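Local atomic coordinates of MtVAO615 (Myceliophthora thermophila, PDB entry 6F72), a protein that binds FAD bicovalently and probably acts as a flavoprotein oxidase whose reduced flavin reacts rapidly with molecular oxygen, although its substrate has not been identified. Residues L307-S312 against D372-R377; A324-L329 against F340-G345; V318-V323 against V431-F436. All blocks are in the same frame, centred on the assembly; numbering follows the deposited sequence.

Contact 1: L307-S312 against D372-R377; sequences LGFNDS and DDLASR. With NAG (2-acetamido-2-deoxy-beta-D-glucopyranose), chain F.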
loop_
_atom_site.group_PDB
_atom_site.type_symbol
_atom_site.label_atom_id
_atom_site.label_comp_id
_atom_site.label_asym_id
_atom_site.label_seq_id
_atom_site.Cartn_x
_atom_site.Cartn_y
_atom_site.Cartn_z
ATOM N N LEU A 307 -2.423 -24.637 -0.121
ATOM C CA LEU A 307 -1.690 -25.516 0.776
ATOM C C LEU A 307 -1.954 -25.111 2.221
ATOM O O LEU A 307 -1.500 -24.054 2.671
ATOM C CB LEU A 307 -0.190 -25.514 0.443
ATOM C CG LEU A 307 0.830 -26.162 1.396
ATOM C CD1 LEU A 307 0.544 -27.639 1.648
ATOM C CD2 LEU A 307 2.237 -25.959 0.850
ATOM N N GLY A 308 -2.691 -25.960 2.933
ATOM C CA GLY A 308 -3.075 -25.697 4.316
ATOM C C GLY A 308 -2.777 -26.845 5.253
ATOM O O GLY A 308 -2.814 -28.007 4.850
ATOM N N PHE A 309 -2.470 -26.509 6.506
ATOM C CA PHE A 309 -2.272 -27.491 7.577
ATOM C C PHE A 309 -2.598 -26.885 8.939
ATOM O O PHE A 309 -2.513 -25.666 9.109
ATOM C CB PHE A 309 -0.850 -28.075 7.554
ATOM C CG PHE A 309 0.249 -27.066 7.781
ATOM C CD1 PHE A 309 0.668 -26.738 9.079
ATOM C CD2 PHE A 309 0.906 -26.468 6.692
ATOM C CE1 PHE A 309 1.691 -25.817 9.290
ATOM C CE2 PHE A 309 1.937 -25.554 6.898
ATOM C CZ PHE A 309 2.329 -25.229 8.198
ATOM N N ASN A 310 -2.949 -27.742 9.900
ATOM C CA ASN A 310 -3.346 -27.295 11.243
ATOM C C ASN A 310 -2.803 -28.162 12.402
ATOM O O ASN A 310 -1.966 -29.040 12.186
ATOM C CB ASN A 310 -4.871 -27.108 11.323
ATOM C CG ASN A 310 -5.648 -28.375 11.027
ATOM O OD1 ASN A 310 -5.500 -29.388 11.709
ATOM N ND2 ASN A 310 -6.497 -28.314 10.006
ATOM N N ASP A 311 -3.277 -27.903 13.624
ATOM C CA ASP A 311 -2.785 -28.612 14.819
ATOM C C ASP A 311 -3.715 -29.700 15.391
ATOM O O ASP A 311 -3.408 -30.298 16.424
ATOM C CB ASP A 311 -2.307 -27.620 15.906
ATOM C CG ASP A 311 -3.432 -26.790 16.521
ATOM O OD1 ASP A 311 -4.627 -27.039 16.257
ATOM O OD2 ASP A 311 -3.102 -25.869 17.297
ATOM N N SER A 312 -4.817 -29.969 14.686
ATOM C CA SER A 312 -5.876 -30.893 15.130
ATOM C C SER A 312 -5.476 -32.362 15.242
ATOM O O SER A 312 -6.228 -33.163 15.803
ATOM C CB SER A 312 -7.096 -30.788 14.214
ATOM O OG SER A 312 -7.589 -29.463 14.183
ATOM N N ASP A 372 6.314 -33.485 1.838
ATOM C CA ASP A 372 7.114 -34.495 2.526
ATOM C C ASP A 372 7.438 -34.077 3.955
ATOM O O ASP A 372 7.408 -34.921 4.865
ATOM C CB ASP A 372 8.418 -34.797 1.771
ATOM C CG ASP A 372 8.211 -35.671 0.540
ATOM O OD1 ASP A 372 7.199 -36.400 0.442
ATOM O OD2 ASP A 372 9.084 -35.628 -0.346
ATOM N N ASP A 373 7.742 -32.789 4.156
ATOM C CA ASP A 373 8.060 -32.276 5.493
ATOM C C ASP A 373 6.880 -32.422 6.446
ATOM O O ASP A 373 7.042 -32.891 7.584
ATOM C CB ASP A 373 8.540 -30.826 5.456
ATOM C CG ASP A 373 8.905 -30.302 6.842
ATOM O OD1 ASP A 373 8.006 -29.795 7.544
ATOM O OD2 ASP A 373 10.087 -30.417 7.241
ATOM N N LEU A 374 5.702 -32.030 5.965
ATOM C CA LEU A 374 4.460 -32.178 6.719
ATOM C C LEU A 374 4.145 -33.650 7.013
ATOM O O LEU A 374 3.820 -33.993 8.157
ATOM C CB LEU A 374 3.298 -31.479 5.999
ATOM C CG LEU A 374 3.436 -29.955 5.893
ATOM C CD1 LEU A 374 2.645 -29.395 4.715
ATOM C CD2 LEU A 374 3.048 -29.274 7.198
ATOM N N ALA A 375 4.272 -34.505 5.992
ATOM C CA ALA A 375 4.088 -35.957 6.132
ATOM C C ALA A 375 4.968 -36.540 7.244
ATOM O O ALA A 375 4.471 -37.281 8.089
ATOM C CB ALA A 375 4.348 -36.668 4.808
ATOM N N SER A 376 6.252 -36.165 7.262
ATOM C CA SER A 376 7.221 -36.656 8.266
ATOM C C SER A 376 6.905 -36.186 9.693
ATOM O O SER A 376 7.430 -36.734 10.678
ATOM C CB SER A 376 8.650 -36.250 7.887
ATOM O OG SER A 376 8.919 -34.915 8.290
ATOM N N ARG A 377 6.053 -35.168 9.788
ATOM C CA ARG A 377 5.674 -34.576 11.062
ATOM C C ARG A 377 4.263 -34.988 11.506
ATOM O O ARG A 377 3.732 -34.455 12.485
ATOM C CB ARG A 377 5.848 -33.057 10.996
ATOM C CG ARG A 377 7.310 -32.633 11.007
ATOM C CD ARG A 377 7.454 -31.218 10.493
ATOM N NE ARG A 377 8.372 -30.448 11.321
ATOM C CZ ARG A 377 9.634 -30.165 11.016
ATOM N NH1 ARG A 377 10.180 -30.578 9.879
ATOM N NH2 ARG A 377 10.359 -29.453 11.864
HETATM C C1 NAG F . -7.339 -29.415 9.600
HETATM C C2 NAG F . -8.744 -28.939 9.187
HETATM C C3 NAG F . -9.622 -30.106 8.715
HETATM C C4 NAG F . -8.892 -31.006 7.711
HETATM C C5 NAG F . -7.570 -31.474 8.342
HETATM C C6 NAG F . -6.799 -32.469 7.476
HETATM C C7 NAG F . -9.453 -26.909 10.449
HETATM C C8 NAG F . -10.168 -26.446 11.686
HETATM N N2 NAG F . -9.386 -28.241 10.299
HETATM O O3 NAG F . -10.831 -29.600 8.138
HETATM O O4 NAG F . -9.730 -32.110 7.336
HETATM O O5 NAG F . -6.751 -30.325 8.649
HETATM O O6 NAG F . -6.182 -31.799 6.370
HETATM O O7 NAG F . -8.979 -26.103 9.658
#
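F309 and L374 make a small, buried, wholly apolar contact between strand 302-310, next to one edge of the seven-stranded antiparallel sheet, and the C-terminal turn of helix 360-376, which packs on a face of that sheet. The two side chains cross at about a right angle, and the leucine lays its CD2 methyl over one face of the phenyl ring. L374 CD2 sits 3.7 Å from the F309 ring centroid and 17° off the ring normal, a CH-pi contact displaced toward the CG-CD2 side. F309 reaches the helix with CG between its own backbone N and carbonyl carbon (chi1 62°), which stands the ring out from the strand. The other methyl, L374 CD1, touches F309 CD2 at 3.9 Å and L307 CD1 at 4.1 Å, so the leucine fork spans two residues on the same side of the strand. With an alanine at F309, L374 CD2 would probably lose the ring face it rests on, and a gap would open under the helix end. Where the strand gives out, N310 ND2 carries an N-linked sugar, while N310 OD1 accepts from S312 N at 3.1 Å in an Asx turn. On the helix side, R377 NH1 pairs with D373 OD2 at 2.6 Å. I379 and P381 also touch the leucine, strand 348-356 runs beside 302-310, and helix 316-335 borders the D373-R377 pair.

Contact 2: A324-L329 against F340-G345; sequences AAFHAL and FTYSVG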
loop_
_atom_site.group_PDB
_atom_site.type_symbol
_atom_site.label_atom_id
_atom_site.label_comp_id
_atom_site.label_asym_id
_atom_site.label_seq_id
_atom_site.Cartn_x
_atom_site.Cartn_y
_atom_site.Cartn_z
ATOM N N ALA A 324 7.898 -23.198 11.070
ATOM C CA ALA A 324 9.364 -23.031 11.033
ATOM C C ALA A 324 10.010 -23.747 9.831
ATOM O O ALA A 324 10.832 -23.154 9.127
ATOM C CB ALA A 324 9.985 -23.506 12.342
ATOM N N ALA A 325 9.605 -25.001 9.601
ATOM C CA ALA A 325 10.136 -25.841 8.518
ATOM C C ALA A 325 9.636 -25.416 7.137
ATOM O O ALA A 325 10.402 -25.425 6.180
ATOM C CB ALA A 325 9.802 -27.299 8.770
ATOM N N PHE A 326 8.349 -25.074 7.042
ATOM C CA PHE A 326 7.756 -24.473 5.836
ATOM C C PHE A 326 8.567 -23.260 5.393
ATOM O O PHE A 326 8.895 -23.124 4.204
ATOM C CB PHE A 326 6.299 -24.085 6.129
ATOM C CG PHE A 326 5.627 -23.266 5.053
ATOM C CD1 PHE A 326 5.071 -23.879 3.929
ATOM C CD2 PHE A 326 5.498 -21.879 5.195
ATOM C CE1 PHE A 326 4.427 -23.122 2.952
ATOM C CE2 PHE A 326 4.858 -21.115 4.222
ATOM C CZ PHE A 326 4.318 -21.740 3.101
ATOM N N HIS A 327 8.895 -22.398 6.362
ATOM C CA HIS A 327 9.722 -21.222 6.128
ATOM C C HIS A 327 11.110 -21.584 5.608
ATOM O O HIS A 327 11.565 -21.010 4.614
ATOM C CB HIS A 327 9.860 -20.401 7.397
ATOM C CG HIS A 327 8.660 -19.575 7.712
ATOM N ND1 HIS A 327 8.442 -19.042 8.961
ATOM C CD2 HIS A 327 7.611 -19.192 6.945
ATOM C CE1 HIS A 327 7.310 -18.362 8.951
ATOM N NE2 HIS A 327 6.794 -18.427 7.736
ATOM N N ALA A 328 11.764 -22.535 6.284
ATOM C CA ALA A 328 13.080 -23.025 5.880
ATOM C C ALA A 328 13.065 -23.685 4.495
ATOM O O ALA A 328 14.096 -23.727 3.831
ATOM C CB ALA A 328 13.655 -23.976 6.935
ATOM N N LEU A 329 11.902 -24.172 4.059
ATOM C CA LEU A 329 11.787 -24.850 2.761
ATOM C C LEU A 329 11.502 -23.937 1.553
ATOM O O LEU A 329 11.623 -24.364 0.389
ATOM C CB LEU A 329 10.784 -26.011 2.836
ATOM C CG LEU A 329 11.302 -27.321 3.454
ATOM C CD1 LEU A 329 10.183 -28.340 3.476
ATOM C CD2 LEU A 329 12.512 -27.901 2.729
ATOM N N PHE A 340 4.732 -17.897 -2.200
ATOM C CA PHE A 340 3.597 -18.217 -1.337
ATOM C C PHE A 340 3.095 -16.966 -0.660
ATOM O O PHE A 340 3.873 -16.214 -0.062
ATOM C CB PHE A 340 3.965 -19.254 -0.273
ATOM C CG PHE A 340 3.783 -20.673 -0.721
ATOM C CD1 PHE A 340 2.513 -21.154 -1.079
ATOM C CD2 PHE A 340 4.873 -21.546 -0.769
ATOM C CE1 PHE A 340 2.346 -22.476 -1.489
ATOM C CE2 PHE A 340 4.716 -22.869 -1.174
ATOM C CZ PHE A 340 3.451 -23.332 -1.540
ATOM N N THR A 341 1.791 -16.736 -0.794
ATOM C CA THR A 341 1.077 -15.792 0.048
ATOM C C THR A 341 0.235 -16.629 1.025
ATOM O O THR A 341 -0.451 -17.578 0.622
ATOM C CB THR A 341 0.303 -14.735 -0.791
ATOM O OG1 THR A 341 -0.166 -13.686 0.063
ATOM C CG2 THR A 341 -0.891 -15.324 -1.581
ATOM N N TYR A 342 0.349 -16.329 2.318
ATOM C CA TYR A 342 -0.238 -17.184 3.324
ATOM C C TYR A 342 -0.740 -16.467 4.580
ATOM O O TYR A 342 -0.306 -15.357 4.895
ATOM C CB TYR A 342 0.700 -18.339 3.694
ATOM C CG TYR A 342 2.042 -17.940 4.231
ATOM C CD1 TYR A 342 3.074 -17.588 3.366
ATOM C CD2 TYR A 342 2.297 -17.939 5.607
ATOM C CE1 TYR A 342 4.318 -17.221 3.845
ATOM C CE2 TYR A 342 3.551 -17.586 6.098
ATOM C CZ TYR A 342 4.553 -17.230 5.205
ATOM O OH TYR A 342 5.784 -16.852 5.651
ATOM N N SER A 343 -1.670 -17.129 5.267
ATOM C CA SER A 343 -2.236 -16.679 6.531
ATOM C C SER A 343 -1.639 -17.517 7.654
ATOM O O SER A 343 -1.649 -18.751 7.595
ATOM C CB SER A 343 -3.749 -16.848 6.502
ATOM O OG SER A 343 -4.335 -16.318 7.676
ATOM N N VAL A 344 -1.082 -16.839 8.652
ATOM C CA VAL A 344 -0.509 -17.511 9.817
ATOM C C VAL A 344 -1.497 -17.337 10.980
ATOM O O VAL A 344 -1.640 -16.238 11.513
ATOM C CB VAL A 344 0.887 -16.948 10.209
ATOM C CG1 VAL A 344 1.478 -17.711 11.394
ATOM C CG2 VAL A 344 1.863 -16.979 9.038
ATOM N N GLY A 345 -2.173 -18.419 11.355
ATOM C CA GLY A 345 -3.019 -18.417 12.550
ATOM C C GLY A 345 -2.397 -19.175 13.708
ATOM O O GLY A 345 -1.391 -19.867 13.534
#
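F326 drives the far end of its ring into two aromatic side chains of strand 340-344, and this is the tight part of the contact. Its CE2 stands over the centre of the Y342 ring, 3.9 Å from Y342 CE1, with the planes at 81°: a T-shaped pair in which F326 supplies the edge and Y342 the face. The neighbouring F326 CZ meets F340 CD2 at 3.9 Å, over one face of the F340 ring, but there the planes meet obliquely at 50°. CG is anti to the F326 backbone nitrogen (chi1 171°), which carries the ring toward the strand. The arrangement is a helix lying on a beta-sheet: the two short segments run antiparallel, their axes 12.0 Å apart, and aromatic rings fill the interval. H327 joins the cluster from one side, bringing NE2 to 2.8 Å from Y342 OH; the angle is poor, the bond weak, and either group could donate. Beyond H327 the cluster is continued by F436, while F333 stacks on F340. T341 turns away from the helix, to the other face of the sheet, where its OG1 is hydrogen-bonded to D451 OD1. The solvent side of the contact is looser: there the helix presents A328, which is exposed and takes no part in the cluster, whereas A325 faces helix 360-376.

Contact 3: V318-V323 against V431-F436; sequences VYWEAV and VVTDLF. With NAG (2-acetamido-2-deoxy-beta-D-glucopyranose), chain G.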
loop_
_atom_site.group_PDB
_atom_site.type_symbol
_atom_site.label_atom_id
_atom_site.label_comp_id
_atom_site.label_asym_id
_atom_site.label_seq_id
_atom_site.Cartn_x
_atom_site.Cartn_y
_atom_site.Cartn_z
ATOM N N VAL A 318 3.967 -29.145 17.498
ATOM C CA VAL A 318 4.399 -29.713 16.206
ATOM C C VAL A 318 3.998 -28.769 15.069
ATOM O O VAL A 318 4.766 -28.592 14.113
ATOM C CB VAL A 318 3.863 -31.156 15.976
ATOM C CG1 VAL A 318 4.165 -31.657 14.564
ATOM C CG2 VAL A 318 4.449 -32.131 16.999
ATOM N N TYR A 319 2.811 -28.158 15.194
ATOM C CA TYR A 319 2.339 -27.122 14.264
ATOM C C TYR A 319 3.371 -26.011 14.058
ATOM O O TYR A 319 3.684 -25.682 12.918
ATOM C CB TYR A 319 0.987 -26.522 14.704
ATOM C CG TYR A 319 0.608 -25.239 13.972
ATOM C CD1 TYR A 319 0.143 -25.273 12.648
ATOM C CD2 TYR A 319 0.737 -23.989 14.593
ATOM C CE1 TYR A 319 -0.187 -24.100 11.969
ATOM C CE2 TYR A 319 0.411 -22.812 13.920
ATOM C CZ TYR A 319 -0.053 -22.873 12.614
ATOM O OH TYR A 319 -0.375 -21.710 11.952
ATOM N N TRP A 320 3.892 -25.450 15.155
ATOM C CA TRP A 320 4.851 -24.342 15.065
ATOM C C TRP A 320 6.221 -24.735 14.519
ATOM O O TRP A 320 6.891 -23.925 13.871
ATOM C CB TRP A 320 4.967 -23.573 16.381
ATOM C CG TRP A 320 3.788 -22.685 16.600
ATOM C CD1 TRP A 320 2.828 -22.829 17.563
ATOM C CD2 TRP A 320 3.404 -21.538 15.816
ATOM N NE1 TRP A 320 1.880 -21.840 17.439
ATOM C CE2 TRP A 320 2.204 -21.032 16.383
ATOM C CE3 TRP A 320 3.957 -20.886 14.701
ATOM C CZ2 TRP A 320 1.545 -19.901 15.871
ATOM C CZ3 TRP A 320 3.305 -19.762 14.191
ATOM C CH2 TRP A 320 2.109 -19.281 14.778
ATOM N N GLU A 321 6.613 -25.980 14.764
ATOM C CA GLU A 321 7.813 -26.541 14.162
ATOM C C GLU A 321 7.627 -26.735 12.656
ATOM O O GLU A 321 8.585 -26.572 11.886
ATOM C CB GLU A 321 8.197 -27.855 14.843
ATOM C CG GLU A 321 8.646 -27.657 16.284
ATOM C CD GLU A 321 8.969 -28.947 17.010
ATOM O OE1 GLU A 321 8.664 -30.049 16.499
ATOM O OE2 GLU A 321 9.539 -28.847 18.113
ATOM N N ALA A 322 6.395 -27.063 12.253
ATOM C CA ALA A 322 6.048 -27.288 10.853
ATOM C C ALA A 322 6.018 -25.983 10.038
ATOM O O ALA A 322 6.328 -25.988 8.843
ATOM C CB ALA A 322 4.724 -28.031 10.747
ATOM N N VAL A 323 5.659 -24.887 10.710
ATOM C CA VAL A 323 5.665 -23.521 10.156
ATOM C C VAL A 323 7.115 -23.038 10.004
ATOM O O VAL A 323 7.502 -22.525 8.943
ATOM C CB VAL A 323 4.825 -22.554 11.049
ATOM C CG1 VAL A 323 5.046 -21.090 10.686
ATOM C CG2 VAL A 323 3.342 -22.911 10.996
ATOM N N VAL A 431 13.666 -17.902 16.894
ATOM C CA VAL A 431 13.237 -16.549 17.292
ATOM C C VAL A 431 12.089 -16.028 16.397
ATOM O O VAL A 431 11.075 -15.524 16.918
ATOM C CB VAL A 431 14.422 -15.546 17.350
ATOM C CG1 VAL A 431 13.942 -14.126 17.636
ATOM C CG2 VAL A 431 15.446 -15.982 18.388
ATOM N N VAL A 432 12.235 -16.179 15.076
ATOM C CA VAL A 432 11.173 -15.811 14.116
ATOM C C VAL A 432 9.874 -16.551 14.458
ATOM O O VAL A 432 8.817 -15.916 14.588
ATOM C CB VAL A 432 11.596 -16.048 12.635
ATOM C CG1 VAL A 432 10.451 -15.754 11.670
ATOM C CG2 VAL A 432 12.804 -15.194 12.268
ATOM N N THR A 433 9.962 -17.874 14.631
ATOM C CA THR A 433 8.807 -18.705 14.998
ATOM C C THR A 433 8.182 -18.245 16.322
ATOM O O THR A 433 6.964 -18.074 16.398
ATOM C CB THR A 433 9.156 -20.208 15.022
ATOM O OG1 THR A 433 9.688 -20.587 13.747
ATOM C CG2 THR A 433 7.924 -21.059 15.299
ATOM N N ASP A 434 9.018 -17.997 17.331
ATOM C CA ASP A 434 8.551 -17.479 18.625
ATOM C C ASP A 434 7.848 -16.112 18.539
ATOM O O ASP A 434 6.905 -15.861 19.304
ATOM C CB ASP A 434 9.677 -17.458 19.675
ATOM C CG ASP A 434 10.218 -18.857 20.003
ATOM O OD1 ASP A 434 9.523 -19.877 19.781
ATOM O OD2 ASP A 434 11.366 -18.932 20.481
ATOM N N LEU A 435 8.285 -15.246 17.618
ATOM C CA LEU A 435 7.570 -13.980 17.342
ATOM C C LEU A 435 6.143 -14.225 16.845
ATOM O O LEU A 435 5.187 -13.614 17.345
ATOM C CB LEU A 435 8.335 -13.096 16.352
ATOM C CG LEU A 435 7.636 -11.830 15.808
ATOM C CD1 LEU A 435 7.359 -10.821 16.919
ATOM C CD2 LEU A 435 8.439 -11.210 14.664
ATOM N N PHE A 436 6.020 -15.123 15.869
ATOM C CA PHE A 436 4.746 -15.498 15.255
ATOM C C PHE A 436 3.776 -16.133 16.254
ATOM O O PHE A 436 2.565 -15.923 16.152
ATOM C CB PHE A 436 4.992 -16.444 14.076
ATOM C CG PHE A 436 5.473 -15.758 12.815
ATOM C CD1 PHE A 436 6.088 -14.490 12.852
ATOM C CD2 PHE A 436 5.330 -16.394 11.577
ATOM C CE1 PHE A 436 6.531 -13.875 11.685
ATOM C CE2 PHE A 436 5.766 -15.776 10.406
ATOM C CZ PHE A 436 6.380 -14.522 10.464
HETATM C C1 NAG G . 7.514 -13.650 23.254
HETATM C C2 NAG G . 8.763 -12.783 22.986
HETATM C C3 NAG G . 9.671 -12.569 24.217
HETATM C C4 NAG G . 8.891 -12.401 25.530
HETATM C C5 NAG G . 7.907 -13.571 25.673
HETATM C C6 NAG G . 7.129 -13.569 26.988
HETATM C C7 NAG G . 9.786 -12.846 20.716
HETATM C C8 NAG G . 10.568 -13.711 19.770
HETATM N N2 NAG G . 9.510 -13.411 21.902
HETATM O O3 NAG G . 10.498 -11.417 24.036
HETATM O O4 NAG G . 9.780 -12.285 26.655
HETATM O O5 NAG G . 6.975 -13.499 24.578
HETATM O O6 NAG G . 6.164 -12.508 26.980
HETATM O O7 NAG G . 9.447 -11.712 20.399
#
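W320 sets the six-membered part of its indole against the backbone and CB of F436, crossing that side chain at about a right angle. W320 CZ3 comes to 3.7 Å from F436 CB, and W320 CH2 lies 3.7 Å from F436 O, which also accepts a hydrogen bond from S440 OG. The phenyl ring itself leads away from this meeting: with CG anti to the carbonyl carbon (chi1 -78°), F436 turns its ring toward the sheet, where it packs edge-to-face with F448. One turn earlier, T433 slides past the tryptophan in the opposite sense. Its methyl does the touching, T433 CG2 reaching 3.4 Å from W320 O and 4.0 Å from W320 CE3, whereas T433 OG1 is hydrogen-bonded to N429 O within its own helix. That split lets the threonine show an apolar branch to the neighbouring helix while its hydroxyl is satisfied locally. The closest CA atoms across the contact are those of W320 and T433, 6.9 Å apart. One face of the indole is backed by Y319, its neighbour in sequence, with Y319 CE2 over the centre, and the tryptophan also touches V344 of the sheet. Past the outer side of the second helix, an N-linked sugar sets its acetyl methyl C8 3.4 Å from V431 O. The two helices meet on one face of the antiparallel sheet as part of its helical layer, the arrangement of the substrate-binding domain in VAO-type oxidases, a role only probable here because no substrate is known.

Overall arrangement
Helix 316-335 ties the three contacts together: contact 3 uses its earlier turns and contact 2 the next, while contact 1 borders it through D373 and R377. Contacts 2 and 3 are the closest pair, with centres about 9 Å apart; Y319 OH lies 2.6 Å from G345 O, a probable hydrogen bond, and A324 CB packs 3.3 Å from T433 OG1. Contact 1 is centred about 11 Å from contact 2 and about 13 Å from contact 3; L307 CD2 touches F340 CZ at 3.8 Å and F309 CE1 touches Y319 CE1 at 3.7 Å. The flavin lies apart: the Y342 side chain is about 12 Å from the bound FAD.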